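Local coordinates for protein chloromuconate cycloisomerase (Rhodococcus opacus, PDB 4M0X) that belongs to the enolase superfamily, combining an N-terminal domain with a TIM-barrel domain that carries a manganese (II) ion, at residues Val13-Arg18 against Gly330-Glu335; Thr300-Val305 against Cys324-Pro329; Val336-Leu341 against Asn359-Arg364. All coordinates share one frame; numbering follows the deposited sequence.

Contact 1 of 3, residues Val13-Arg18 against Gly330-Glu335; sequences VDLPSR and GLLIDE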
ATOM      1  N   VAL A  13     -31.303  29.362 -26.286  1.00 23.08           N
ATOM      2  CA  VAL A  13     -32.652  29.643 -25.786  1.00 23.67           C
ATOM      3  C   VAL A  13     -32.645  30.106 -24.322  1.00 24.83           C
ATOM      4  O   VAL A  13     -31.906  29.564 -23.480  1.00 26.81           O
ATOM      5  CB  VAL A  13     -33.528  28.383 -25.867  1.00 22.67           C
ATOM      6  CG1 VAL A  13     -34.920  28.666 -25.286  1.00 21.67           C
ATOM      7  CG2 VAL A  13     -33.562  27.838 -27.274  1.00 18.94           C
ATOM      8  N   ASP A  14     -33.448  31.098 -23.992  1.00 26.01           N
ATOM      9  CA  ASP A  14     -33.481  31.542 -22.595  1.00 29.54           C
ATOM     10  C   ASP A  14     -34.858  31.236 -22.102  1.00 29.21           C
ATOM     11  O   ASP A  14     -35.828  31.581 -22.758  1.00 32.56           O
ATOM     12  CB  ASP A  14     -33.210  33.043 -22.421  1.00 31.27           C
ATOM     13  CG  ASP A  14     -31.790  33.468 -22.838  1.00 34.96           C
ATOM     14  OD1 ASP A  14     -30.759  32.881 -22.378  1.00 34.56           O
ATOM     15  OD2 ASP A  14     -31.719  34.451 -23.619  1.00 39.34           O
ATOM     16  N   LEU A  15     -34.956  30.583 -20.960  1.00 29.76           N
ATOM     17  CA  LEU A  15     -36.260  30.147 -20.462  1.00 31.06           C
ATOM     18  C   LEU A  15     -36.627  30.774 -19.143  1.00 31.94           C
ATOM     19  O   LEU A  15     -35.881  30.670 -18.165  1.00 31.20           O
ATOM     20  CB  LEU A  15     -36.320  28.611 -20.359  1.00 30.56           C
ATOM     21  CG  LEU A  15     -36.320  27.889 -21.710  1.00 29.30           C
ATOM     22  CD1 LEU A  15     -36.424  26.393 -21.514  1.00 30.17           C
ATOM     23  CD2 LEU A  15     -37.453  28.393 -22.603  1.00 28.46           C
ATOM     24  N   PRO A  16     -37.787  31.428 -19.102  1.00 34.95           N
ATOM     25  CA  PRO A  16     -38.286  32.062 -17.876  1.00 35.94           C
ATOM     26  C   PRO A  16     -38.399  31.047 -16.740  1.00 35.95           C
ATOM     27  O   PRO A  16     -38.950  29.976 -16.927  1.00 35.41           O
ATOM     28  CB  PRO A  16     -39.661  32.563 -18.295  1.00 33.27           C
ATOM     29  CG  PRO A  16     -40.084  31.586 -19.330  1.00 35.30           C
ATOM     30  CD  PRO A  16     -38.824  31.383 -20.134  1.00 35.66           C
ATOM     31  N   SER A  17     -37.874  31.395 -15.573  1.00 41.08           N
ATOM     32  CA  SER A  17     -37.798  30.464 -14.447  1.00 45.35           C
ATOM     33  C   SER A  17     -38.515  30.970 -13.201  1.00 46.19           C
ATOM     34  O   SER A  17     -38.362  32.124 -12.823  1.00 46.25           O
ATOM     35  CB  SER A  17     -36.342  30.184 -14.112  1.00 45.61           C
ATOM     36  OG  SER A  17     -36.237  29.907 -12.737  1.00 47.17           O
ATOM     37  N   ARG A  18     -39.246  30.074 -12.542  1.00 49.65           N
ATOM     38  CA  ARG A  18     -40.180  30.423 -11.459  1.00 50.01           C
ATOM     39  C   ARG A  18     -39.563  31.144 -10.250  1.00 55.78           C
ATOM     40  O   ARG A  18     -40.228  31.968  -9.622  1.00 66.40           O
ATOM     41  CB  ARG A  18     -40.948  29.180 -11.014  1.00 45.10           C
ATOM     42  CG  ARG A  18     -42.313  29.468 -10.435  1.00 50.38           C
ATOM     43  CD  ARG A  18     -43.119  28.186 -10.274  1.00 54.28           C
ATOM     44  NE  ARG A  18     -44.047  27.946 -11.380  1.00 56.15           N
ATOM     45  CZ  ARG A  18     -43.770  27.214 -12.459  1.00 58.26           C
ATOM     46  NH1 ARG A  18     -42.572  26.652 -12.598  1.00 57.60           N
ATOM     47  NH2 ARG A  18     -44.693  27.038 -13.402  1.00 53.83           N
ATOM     48  N   GLY A 330     -39.912  21.319 -13.504  1.00 27.42           N
ATOM     49  CA  GLY A 330     -41.012  21.818 -12.653  1.00 31.18           C
ATOM     50  C   GLY A 330     -40.967  23.306 -12.324  1.00 34.19           C
ATOM     51  O   GLY A 330     -42.016  23.959 -12.266  1.00 34.59           O
ATOM     52  N   LEU A 331     -39.745  23.821 -12.125  1.00 34.90           N
ATOM     53  CA  LEU A 331     -39.445  25.238 -11.921  1.00 35.98           C
ATOM     54  C   LEU A 331     -39.418  26.184 -13.147  1.00 37.13           C
ATOM     55  O   LEU A 331     -39.270  27.400 -12.972  1.00 40.53           O
ATOM     56  CB  LEU A 331     -38.108  25.379 -11.192  1.00 36.71           C
ATOM     57  CG  LEU A 331     -38.168  25.207  -9.672  1.00 39.29           C
ATOM     58  CD1 LEU A 331     -36.786  25.495  -9.110  1.00 36.65           C
ATOM     59  CD2 LEU A 331     -39.242  26.076  -9.005  1.00 37.40           C
ATOM     60  N   LEU A 332     -39.509  25.666 -14.370  1.00 34.96           N
ATOM     61  CA  LEU A 332     -39.576  26.535 -15.551  1.00 34.41           C
ATOM     62  C   LEU A 332     -41.027  26.953 -15.786  1.00 35.79           C
ATOM     63  O   LEU A 332     -41.902  26.120 -15.590  1.00 37.23           O
ATOM     64  CB  LEU A 332     -39.032  25.808 -16.776  1.00 34.63           C
ATOM     65  CG  LEU A 332     -37.583  25.316 -16.685  1.00 36.43           C
ATOM     66  CD1 LEU A 332     -37.113  24.760 -18.015  1.00 33.58           C
ATOM     67  CD2 LEU A 332     -36.640  26.419 -16.215  1.00 35.91           C
ATOM     68  N   ILE A 333     -41.302  28.222 -16.151  1.00 35.61           N
ATOM     69  CA  ILE A 333     -42.678  28.606 -16.506  1.00 33.57           C
ATOM     70  C   ILE A 333     -43.009  28.338 -17.959  1.00 33.07           C
ATOM     71  O   ILE A 333     -44.178  28.218 -18.291  1.00 38.74           O
ATOM     72  CB  ILE A 333     -43.147  30.027 -16.079  1.00 33.81           C
ATOM     73  CG1 ILE A 333     -42.198  31.107 -16.542  1.00 36.80           C
ATOM     74  CG2 ILE A 333     -43.322  30.120 -14.570  1.00 33.86           C
ATOM     75  CD1 ILE A 333     -41.425  31.748 -15.396  1.00 39.21           C
ATOM     76  N   ASP A 334     -42.009  28.181 -18.810  1.00 30.93           N
ATOM     77  CA  ASP A 334     -42.254  27.768 -20.187  1.00 31.73           C
ATOM     78  C   ASP A 334     -41.028  27.072 -20.790  1.00 30.23           C
ATOM     79  O   ASP A 334     -39.941  27.165 -20.241  1.00 29.27           O
ATOM     80  CB  ASP A 334     -42.649  28.971 -21.028  1.00 35.95           C
ATOM     81  CG  ASP A 334     -43.469  28.606 -22.260  1.00 39.71           C
ATOM     82  OD1 ASP A 334     -43.436  27.454 -22.753  1.00 37.83           O
ATOM     83  OD2 ASP A 334     -44.143  29.521 -22.766  1.00 45.02           O
ATOM     84  N   GLU A 335     -41.218  26.384 -21.916  1.00 28.21           N
ATOM     85  CA  GLU A 335     -40.238  25.439 -22.457  1.00 29.27           C
ATOM     86  C   GLU A 335     -40.228  25.427 -23.988  1.00 28.44           C
ATOM     87  O   GLU A 335     -40.996  26.141 -24.605  1.00 28.06           O
ATOM     88  CB  GLU A 335     -40.501  24.031 -21.910  1.00 28.13           C
ATOM     89  CG  GLU A 335     -40.525  23.971 -20.387  1.00 30.27           C
ATOM     90  CD  GLU A 335     -39.911  22.692 -19.792  1.00 32.87           C
ATOM     91  OE1 GLU A 335     -38.891  22.174 -20.377  1.00 30.51           O
ATOM     92  OE2 GLU A 335     -40.453  22.229 -18.728  1.00 28.41           O
TER
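The backbones do most of the holding. Ser17 and Leu332 form a single antiparallel bridge, a non-hydrogen-bonded pair whose CA atoms lie 4.5 Å apart, with a bond on each flank. Arg18 N donates to Leu331 O at 2.7 Å, almost along the C=O axis (174°). Ile333 N meets Pro16 O at 3.0 Å and comes from above the carbonyl plane.

Arg18 adds a weak polar contact. With CG anti to the backbone N and a bend at chi3 (-97°), its chain folds back over the other segment, where NH1 gives a weak hydrogen bond to Leu332 O at 3.1 Å. CG2 of Ile333 sits over the centre of one guanidinium face, 3.5 Å above the plane.

The Asp334 carboxylate is engaged separately. OD1 takes the N-H of Glu335 on its anti lone pair and also forms a salt bridge with Arg364, while OD2 reaches Tyr368 OH.

Apolar contacts fill the rest. Ile333 crosses the Pro16 ring obliquely, CG1 lying 3.4 Å from Pro16 CB. Further in, Leu15 leans across the loop: its CD1 meets Leu332 CD1 at 3.9 Å, and CD2 rests near Asp334 O. Tyr368 of helix 362-368 touches Leu15 and Pro16 as well.

This is an interdomain seam of the enolase-superfamily fold, where strand 5-17 of the N-terminal domain is bridged by the chain that leaves the last barrel strand.

Contact 2 of 3, residues Thr300-Val305 against Cys324-Pro329; sequences TPESSV and CELFGP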
ATOM      1  N   THR A 300     -28.720  19.067 -13.642  1.00 25.46           N
ATOM      2  CA  THR A 300     -27.705  20.036 -14.042  1.00 25.01           C
ATOM      3  C   THR A 300     -27.966  21.468 -13.506  1.00 26.21           C
ATOM      4  O   THR A 300     -27.043  22.141 -13.062  1.00 26.61           O
ATOM      5  CB  THR A 300     -27.412  19.968 -15.557  1.00 23.20           C
ATOM      6  OG1 THR A 300     -26.816  18.706 -15.863  1.00 20.78           O
ATOM      7  CG2 THR A 300     -26.452  21.045 -15.967  1.00 24.03           C
ATOM      8  N   PRO A 301     -29.215  21.939 -13.512  1.00 28.61           N
ATOM      9  CA  PRO A 301     -30.446  21.330 -13.974  1.00 29.86           C
ATOM     10  C   PRO A 301     -30.580  21.533 -15.471  1.00 30.33           C
ATOM     11  O   PRO A 301     -29.649  21.987 -16.123  1.00 32.57           O
ATOM     12  CB  PRO A 301     -31.538  22.116 -13.208  1.00 29.83           C
ATOM     13  CG  PRO A 301     -30.816  23.155 -12.407  1.00 29.49           C
ATOM     14  CD  PRO A 301     -29.466  23.307 -13.039  1.00 28.60           C
ATOM     15  N   GLU A 302     -31.746  21.213 -15.998  1.00 31.86           N
ATOM     16  CA  GLU A 302     -31.977  21.226 -17.429  1.00 31.61           C
ATOM     17  C   GLU A 302     -33.473  21.458 -17.658  1.00 31.80           C
ATOM     18  O   GLU A 302     -34.283  21.415 -16.705  1.00 33.48           O
ATOM     19  CB  GLU A 302     -31.490  19.900 -18.051  1.00 32.55           C
ATOM     20  CG  GLU A 302     -32.088  18.606 -17.480  1.00 33.95           C
ATOM     21  CD  GLU A 302     -32.077  18.544 -15.957  1.00 37.86           C
ATOM     22  OE1 GLU A 302     -33.150  18.803 -15.350  1.00 39.27           O
ATOM     23  OE2 GLU A 302     -30.995  18.276 -15.366  1.00 37.24           O
ATOM     24  N   SER A 303     -33.833  21.730 -18.906  1.00 28.55           N
ATOM     25  CA  SER A 303     -35.207  21.920 -19.258  1.00 27.83           C
ATOM     26  C   SER A 303     -35.821  20.537 -19.436  1.00 28.09           C
ATOM     27  O   SER A 303     -35.188  19.525 -19.116  1.00 26.77           O
ATOM     28  CB  SER A 303     -35.259  22.653 -20.569  1.00 28.26           C
ATOM     29  OG  SER A 303     -34.782  21.774 -21.560  1.00 29.04           O
ATOM     30  N   SER A 304     -37.035  20.481 -19.986  1.00 27.42           N
ATOM     31  CA  SER A 304     -37.657  19.192 -20.257  1.00 25.89           C
ATOM     32  C   SER A 304     -37.021  18.403 -21.393  1.00 25.17           C
ATOM     33  O   SER A 304     -37.181  17.182 -21.439  1.00 23.60           O
ATOM     34  CB  SER A 304     -39.146  19.340 -20.467  1.00 26.05           C
ATOM     35  OG  SER A 304     -39.750  19.576 -19.206  1.00 27.44           O
ATOM     36  N   VAL A 305     -36.287  19.079 -22.282  1.00 24.88           N
ATOM     37  CA  VAL A 305     -35.603  18.372 -23.370  1.00 26.93           C
ATOM     38  C   VAL A 305     -34.566  17.337 -22.870  1.00 28.65           C
ATOM     39  O   VAL A 305     -34.696  16.140 -23.176  1.00 32.21           O
ATOM     40  CB  VAL A 305     -34.961  19.338 -24.386  1.00 28.54           C
ATOM     41  CG1 VAL A 305     -34.276  18.569 -25.529  1.00 29.39           C
ATOM     42  CG2 VAL A 305     -35.993  20.321 -24.917  1.00 28.34           C
ATOM     43  N   CYS A 324     -33.391  10.778  -6.899  1.00 26.62           N
ATOM     44  CA  CYS A 324     -33.350  11.537  -8.140  1.00 28.37           C
ATOM     45  C   CYS A 324     -33.780  13.034  -7.947  1.00 28.97           C
ATOM     46  O   CYS A 324     -34.785  13.350  -7.285  1.00 29.44           O
ATOM     47  CB  CYS A 324     -34.194  10.827  -9.175  1.00 27.94           C
ATOM     48  SG  CYS A 324     -34.611  11.835 -10.600  1.00 34.65           S
ATOM     49  N   GLU A 325     -33.006  13.947  -8.511  1.00 27.31           N
ATOM     50  CA  GLU A 325     -33.282  15.365  -8.339  1.00 29.54           C
ATOM     51  C   GLU A 325     -33.785  16.020  -9.638  1.00 29.96           C
ATOM     52  O   GLU A 325     -33.408  17.150  -9.940  1.00 29.60           O
ATOM     53  CB  GLU A 325     -32.037  16.110  -7.798  1.00 29.19           C
ATOM     54  CG  GLU A 325     -30.769  15.915  -8.639  1.00 29.19           C
ATOM     55  CD  GLU A 325     -29.612  16.853  -8.269  1.00 31.51           C
ATOM     56  OE1 GLU A 325     -29.709  17.643  -7.294  1.00 32.51           O
ATOM     57  OE2 GLU A 325     -28.581  16.818  -8.977  1.00 32.10           O
ATOM     58  N   LEU A 326     -34.631  15.340 -10.409  1.00 29.75           N
ATOM     59  CA  LEU A 326     -35.049  15.942 -11.667  1.00 31.18           C
ATOM     60  C   LEU A 326     -36.233  16.869 -11.516  1.00 34.83           C
ATOM     61  O   LEU A 326     -37.226  16.689 -12.204  1.00 36.84           O
ATOM     62  CB  LEU A 326     -35.352  14.905 -12.722  1.00 29.88           C
ATOM     63  CG  LEU A 326     -34.176  14.447 -13.554  1.00 30.43           C
ATOM     64  CD1 LEU A 326     -34.616  13.332 -14.490  1.00 30.59           C
ATOM     65  CD2 LEU A 326     -33.614  15.606 -14.352  1.00 30.92           C
ATOM     66  N   PHE A 327     -36.108  17.873 -10.643  1.00 37.78           N
ATOM     67  CA  PHE A 327     -37.180  18.824 -10.314  1.00 37.05           C
ATOM     68  C   PHE A 327     -37.063  20.045 -11.226  1.00 35.79           C
ATOM     69  O   PHE A 327     -37.993  20.833 -11.345  1.00 36.66           O
ATOM     70  CB  PHE A 327     -37.009  19.308  -8.876  1.00 38.24           C
ATOM     71  CG  PHE A 327     -35.733  20.070  -8.678  1.00 42.47           C
ATOM     72  CD1 PHE A 327     -35.658  21.421  -8.982  1.00 46.24           C
ATOM     73  CD2 PHE A 327     -34.587  19.426  -8.265  1.00 44.11           C
ATOM     74  CE1 PHE A 327     -34.469  22.127  -8.858  1.00 47.98           C
ATOM     75  CE2 PHE A 327     -33.395  20.117  -8.132  1.00 47.07           C
ATOM     76  CZ  PHE A 327     -33.333  21.470  -8.435  1.00 49.11           C
ATOM     77  N   GLY A 328     -35.904  20.216 -11.844  1.00 34.77           N
ATOM     78  CA  GLY A 328     -35.603  21.416 -12.629  1.00 32.24           C
ATOM     79  C   GLY A 328     -36.719  21.915 -13.520  1.00 31.05           C
ATOM     80  O   GLY A 328     -37.229  23.019 -13.307  1.00 32.93           O
ATOM     81  N   PRO A 329     -37.102  21.120 -14.540  1.00 30.47           N
ATOM     82  CA  PRO A 329     -38.265  21.473 -15.365  1.00 28.68           C
ATOM     83  C   PRO A 329     -39.505  21.984 -14.577  1.00 26.85           C
ATOM     84  O   PRO A 329     -40.060  22.994 -14.937  1.00 25.17           O
ATOM     85  CB  PRO A 329     -38.568  20.165 -16.092  1.00 27.42           C
ATOM     86  CG  PRO A 329     -37.229  19.553 -16.253  1.00 28.27           C
ATOM     87  CD  PRO A 329     -36.518  19.830 -14.961  1.00 28.90           C
TER
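Ser303 OG is held twice: it accepts from Val305 N at 3.2 Å (N-H...O 143°), and it is hydrogen-bonded to Glu49 OE1 on strand 45-51 of the N-terminal domain. The first bond makes Ser303 the N-cap of helix 304-316. One residue on, Ser304 spends its backbone N on Glu335 OE1 and its OG on Leu341 N, so the opening of the helix is tied to the loop that follows the last barrel strand.

Between the two segments there is no hydrogen bond; they meet by packing. Pro329 has the largest share in it. Its ring packs against two carbonyl oxygens, with CD 3.2 Å from Glu302 O and CG 3.5 Å from Ser303 O. The Ser304 hydroxyl meets the same ring, OG lying 3.4 Å from Pro329 CB. The Glu302 side chain starts in the crowded position between N and the carbonyl carbon (chi1 56°) and bends again at chi2 (-48°). This turns its carboxylate back, so that OE2 receives Thr300 N at 3.0 Å from above the carboxylate plane. Glu302 OE1 lies 3.4 Å from Leu326 CD2, the two side chains crossing at about a right angle. Leu326 itself centres an inverse gamma turn. CB of Pro301, which follows a cis peptide bond, faces the CA of Gly328 at 4.2 Å.

These are the loops after the seventh and eighth strands of a (beta/alpha)7-beta barrel, at the end that carries the metal site; the Pro301 side chain lies about 9 Å from the manganese ion.

Contact 3 of 3, residues Val336-Leu341 against Asn359-Arg364; sequences VVTEPL and NLDEER
The snug half lies around Val336 and Leu360, whose side chains run side by side in the same direction, CG2 to CD2 at 3.9 Å, with Leu35 of strand 27-40 touching both. Here Val336 O is met by Asp361 N at 2.8 Å, from well above the carbonyl plane. At the exposed edge Thr338 N bonds to Asn359 O at 2.9 Å, within the plane of that carbonyl. These two bonds flank Val337 and Leu360, a non-hydrogen-bonded pair in an isolated antiparallel bridge.

The bridge leads straight into an N-cap. Asp361, CG anti to the backbone N (chi1 176°), offers OD1 to Arg364 N at 2.9 Å and more weakly to Glu363 N, capping the start of helix 362-368. Its OD2 forms a salt bridge with Arg364 NE at 3.0 Å, and Arg364 NH1 forms another with Asp334; the two together probably fix the rotation of the guanidinium.

The looser half is exposed, at Thr338 and Asn359. CG2 of Thr338 lies near Leu360 O and Asp361 CB, and its OG1 is 3.8 Å from Asn359 CB. A water joins the two segments, accepting from Glu339 N and Asn359 N and hydrogen-bonded to Thr338 OG1 at 2.7 Å.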
ATOM      1  N   VAL A 336     -39.339  24.657 -24.609  1.00 27.95           N
ATOM      2  CA  VAL A 336     -39.428  24.496 -26.077  1.00 27.18           C
ATOM      3  C   VAL A 336     -40.050  23.151 -26.480  1.00 28.65           C
ATOM      4  O   VAL A 336     -39.987  22.750 -27.626  1.00 30.67           O
ATOM      5  CB  VAL A 336     -38.120  24.832 -26.855  1.00 25.09           C
ATOM      6  CG1 VAL A 336     -37.659  26.239 -26.526  1.00 24.93           C
ATOM      7  CG2 VAL A 336     -37.001  23.832 -26.594  1.00 22.99           C
ATOM      8  N   VAL A 337     -40.689  22.469 -25.540  1.00 29.91           N
ATOM      9  CA  VAL A 337     -41.385  21.227 -25.895  1.00 29.08           C
ATOM     10  C   VAL A 337     -42.885  21.423 -25.923  1.00 27.50           C
ATOM     11  O   VAL A 337     -43.388  22.387 -25.393  1.00 29.14           O
ATOM     12  CB  VAL A 337     -40.974  20.004 -25.031  1.00 28.57           C
ATOM     13  CG1 VAL A 337     -39.539  19.612 -25.361  1.00 29.20           C
ATOM     14  CG2 VAL A 337     -41.151  20.247 -23.547  1.00 26.31           C
ATOM     15  N   THR A 338     -43.592  20.522 -26.575  1.00 26.07           N
ATOM     16  CA  THR A 338     -45.028  20.583 -26.553  1.00 27.81           C
ATOM     17  C   THR A 338     -45.636  20.107 -25.209  1.00 31.74           C
ATOM     18  O   THR A 338     -46.701  20.542 -24.842  1.00 31.07           O
ATOM     19  CB  THR A 338     -45.629  19.791 -27.719  1.00 24.92           C
ATOM     20  OG1 THR A 338     -45.122  18.455 -27.694  1.00 23.25           O
ATOM     21  CG2 THR A 338     -45.278  20.448 -29.018  1.00 23.34           C
ATOM     22  N   GLU A 339     -44.946  19.209 -24.502  1.00 38.46           N
ATOM     23  CA  GLU A 339     -45.403  18.632 -23.243  1.00 42.12           C
ATOM     24  C   GLU A 339     -44.214  18.453 -22.306  1.00 42.02           C
ATOM     25  O   GLU A 339     -43.419  17.530 -22.488  1.00 42.29           O
ATOM     26  CB  GLU A 339     -46.062  17.279 -23.481  1.00 49.35           C
ATOM     27  CG  GLU A 339     -47.429  17.371 -24.129  1.00 59.60           C
ATOM     28  CD  GLU A 339     -47.890  16.053 -24.722  1.00 70.80           C
ATOM     29  OE1 GLU A 339     -47.653  14.985 -24.093  1.00 80.06           O
ATOM     30  OE2 GLU A 339     -48.500  16.094 -25.819  1.00 68.94           O
ATOM     31  N   PRO A 340     -44.077  19.343 -21.302  1.00 39.55           N
ATOM     32  CA  PRO A 340     -42.986  19.268 -20.332  1.00 36.83           C
ATOM     33  C   PRO A 340     -43.114  18.034 -19.441  1.00 34.68           C
ATOM     34  O   PRO A 340     -44.074  17.280 -19.580  1.00 38.36           O
ATOM     35  CB  PRO A 340     -43.175  20.553 -19.521  1.00 39.34           C
ATOM     36  CG  PRO A 340     -44.640  20.840 -19.610  1.00 39.56           C
ATOM     37  CD  PRO A 340     -44.937  20.512 -21.048  1.00 39.89           C
ATOM     38  N   LEU A 341     -42.164  17.808 -18.546  1.00 30.52           N
ATOM     39  CA  LEU A 341     -42.222  16.627 -17.704  1.00 28.60           C
ATOM     40  C   LEU A 341     -43.419  16.726 -16.760  1.00 30.35           C
ATOM     41  O   LEU A 341     -43.746  17.811 -16.247  1.00 28.69           O
ATOM     42  CB  LEU A 341     -40.915  16.457 -16.920  1.00 27.36           C
ATOM     43  CG  LEU A 341     -39.573  16.302 -17.668  1.00 26.61           C
ATOM     44  CD1 LEU A 341     -38.432  16.210 -16.669  1.00 24.42           C
ATOM     45  CD2 LEU A 341     -39.544  15.112 -18.619  1.00 25.35           C
ATOM     46  N   ASN A 359     -41.402  16.513 -27.709  1.00 31.61           N
ATOM     47  CA  ASN A 359     -41.298  17.048 -29.062  1.00 29.72           C
ATOM     48  C   ASN A 359     -41.074  18.541 -29.081  1.00 30.29           C
ATOM     49  O   ASN A 359     -41.498  19.240 -28.165  1.00 29.59           O
ATOM     50  CB  ASN A 359     -42.557  16.711 -29.809  1.00 31.09           C
ATOM     51  CG  ASN A 359     -42.678  15.222 -30.084  1.00 34.77           C
ATOM     52  OD1 ASN A 359     -43.523  14.551 -29.504  1.00 35.11           O
ATOM     53  ND2 ASN A 359     -41.817  14.693 -30.966  1.00 33.22           N
ATOM     54  N   LEU A 360     -40.374  19.046 -30.096  1.00 29.30           N
ATOM     55  CA  LEU A 360     -40.278  20.495 -30.244  1.00 28.84           C
ATOM     56  C   LEU A 360     -41.621  21.226 -30.354  1.00 29.05           C
ATOM     57  O   LEU A 360     -42.576  20.749 -30.962  1.00 27.25           O
ATOM     58  CB  LEU A 360     -39.472  20.860 -31.467  1.00 29.21           C
ATOM     59  CG  LEU A 360     -38.047  21.237 -31.139  1.00 31.81           C
ATOM     60  CD1 LEU A 360     -37.422  21.820 -32.396  1.00 30.50           C
ATOM     61  CD2 LEU A 360     -37.968  22.207 -29.964  1.00 30.39           C
ATOM     62  N   ASP A 361     -41.675  22.409 -29.773  1.00 29.85           N
ATOM     63  CA  ASP A 361     -42.695  23.350 -30.144  1.00 30.36           C
ATOM     64  C   ASP A 361     -41.992  24.502 -30.837  1.00 30.46           C
ATOM     65  O   ASP A 361     -41.354  25.328 -30.190  1.00 30.09           O
ATOM     66  CB  ASP A 361     -43.461  23.831 -28.921  1.00 29.88           C
ATOM     67  CG  ASP A 361     -44.483  24.901 -29.252  1.00 30.17           C
ATOM     68  OD1 ASP A 361     -44.212  25.779 -30.119  1.00 29.89           O
ATOM     69  OD2 ASP A 361     -45.557  24.869 -28.605  1.00 31.16           O
ATOM     70  N   GLU A 362     -42.137  24.573 -32.154  1.00 30.41           N
ATOM     71  CA  GLU A 362     -41.319  25.504 -32.931  1.00 31.43           C
ATOM     72  C   GLU A 362     -41.678  26.977 -32.717  1.00 29.43           C
ATOM     73  O   GLU A 362     -40.870  27.870 -32.941  1.00 26.65           O
ATOM     74  CB  GLU A 362     -41.301  25.096 -34.394  1.00 31.51           C
ATOM     75  CG  GLU A 362     -40.467  23.852 -34.596  1.00 36.76           C
ATOM     76  CD  GLU A 362     -39.963  23.710 -36.011  1.00 44.27           C
ATOM     77  OE1 GLU A 362     -39.130  24.555 -36.443  1.00 46.85           O
ATOM     78  OE2 GLU A 362     -40.400  22.751 -36.689  1.00 46.95           O
ATOM     79  N   GLU A 363     -42.882  27.219 -32.241  1.00 29.82           N
ATOM     80  CA  GLU A 363     -43.262  28.573 -31.917  1.00 33.80           C
ATOM     81  C   GLU A 363     -42.567  28.999 -30.636  1.00 33.16           C
ATOM     82  O   GLU A 363     -41.989  30.096 -30.574  1.00 31.82           O
ATOM     83  CB  GLU A 363     -44.791  28.721 -31.817  1.00 36.77           C
ATOM     84  CG  GLU A 363     -45.285  30.070 -31.318  1.00 39.09           C
ATOM     85  CD  GLU A 363     -44.765  31.266 -32.106  1.00 40.20           C
ATOM     86  OE1 GLU A 363     -44.206  31.105 -33.222  1.00 36.71           O
ATOM     87  OE2 GLU A 363     -44.930  32.395 -31.586  1.00 43.40           O
ATOM     88  N   ARG A 364     -42.596  28.127 -29.627  1.00 32.22           N
ATOM     89  CA  ARG A 364     -41.877  28.407 -28.377  1.00 29.79           C
ATOM     90  C   ARG A 364     -40.369  28.550 -28.596  1.00 28.03           C
ATOM     91  O   ARG A 364     -39.735  29.436 -28.012  1.00 27.42           O
ATOM     92  CB  ARG A 364     -42.146  27.322 -27.356  1.00 29.18           C
ATOM     93  CG  ARG A 364     -43.352  27.562 -26.511  1.00 29.21           C
ATOM     94  CD  ARG A 364     -43.943  26.217 -26.215  1.00 30.71           C
ATOM     95  NE  ARG A 364     -45.365  26.334 -25.954  1.00 32.35           N
ATOM     96  CZ  ARG A 364     -45.894  26.150 -24.764  1.00 33.29           C
ATOM     97  NH1 ARG A 364     -45.098  25.783 -23.757  1.00 37.01           N
ATOM     98  NH2 ARG A 364     -47.204  26.286 -24.589  1.00 31.46           N
TER
HETATM   99  O   HOH W   1     -43.353  17.477 -25.918  1.00 20.09           O

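Strand 5-17 opens contact 1 near the N terminus, and the chain then runs through the rest of the N-terminal domain and the whole barrel before 330-335 returns to close it. Nested inside that long loop is contact 2, which closes the short excursion through helix 304-316 and strand 323-324. Contact 3 follows in series: 336-341 continues directly from 330-335, and the chain passes strand 347-349 before 359-364 comes back. The run 324-341 thus serves all three, tying the barrel's last loops to the N-terminal sheet and to the C-terminal helix 362-368. Pro329 against Leu341 joins contacts 2 and 3, and Val13 against Val336 joins contacts 1 and 3.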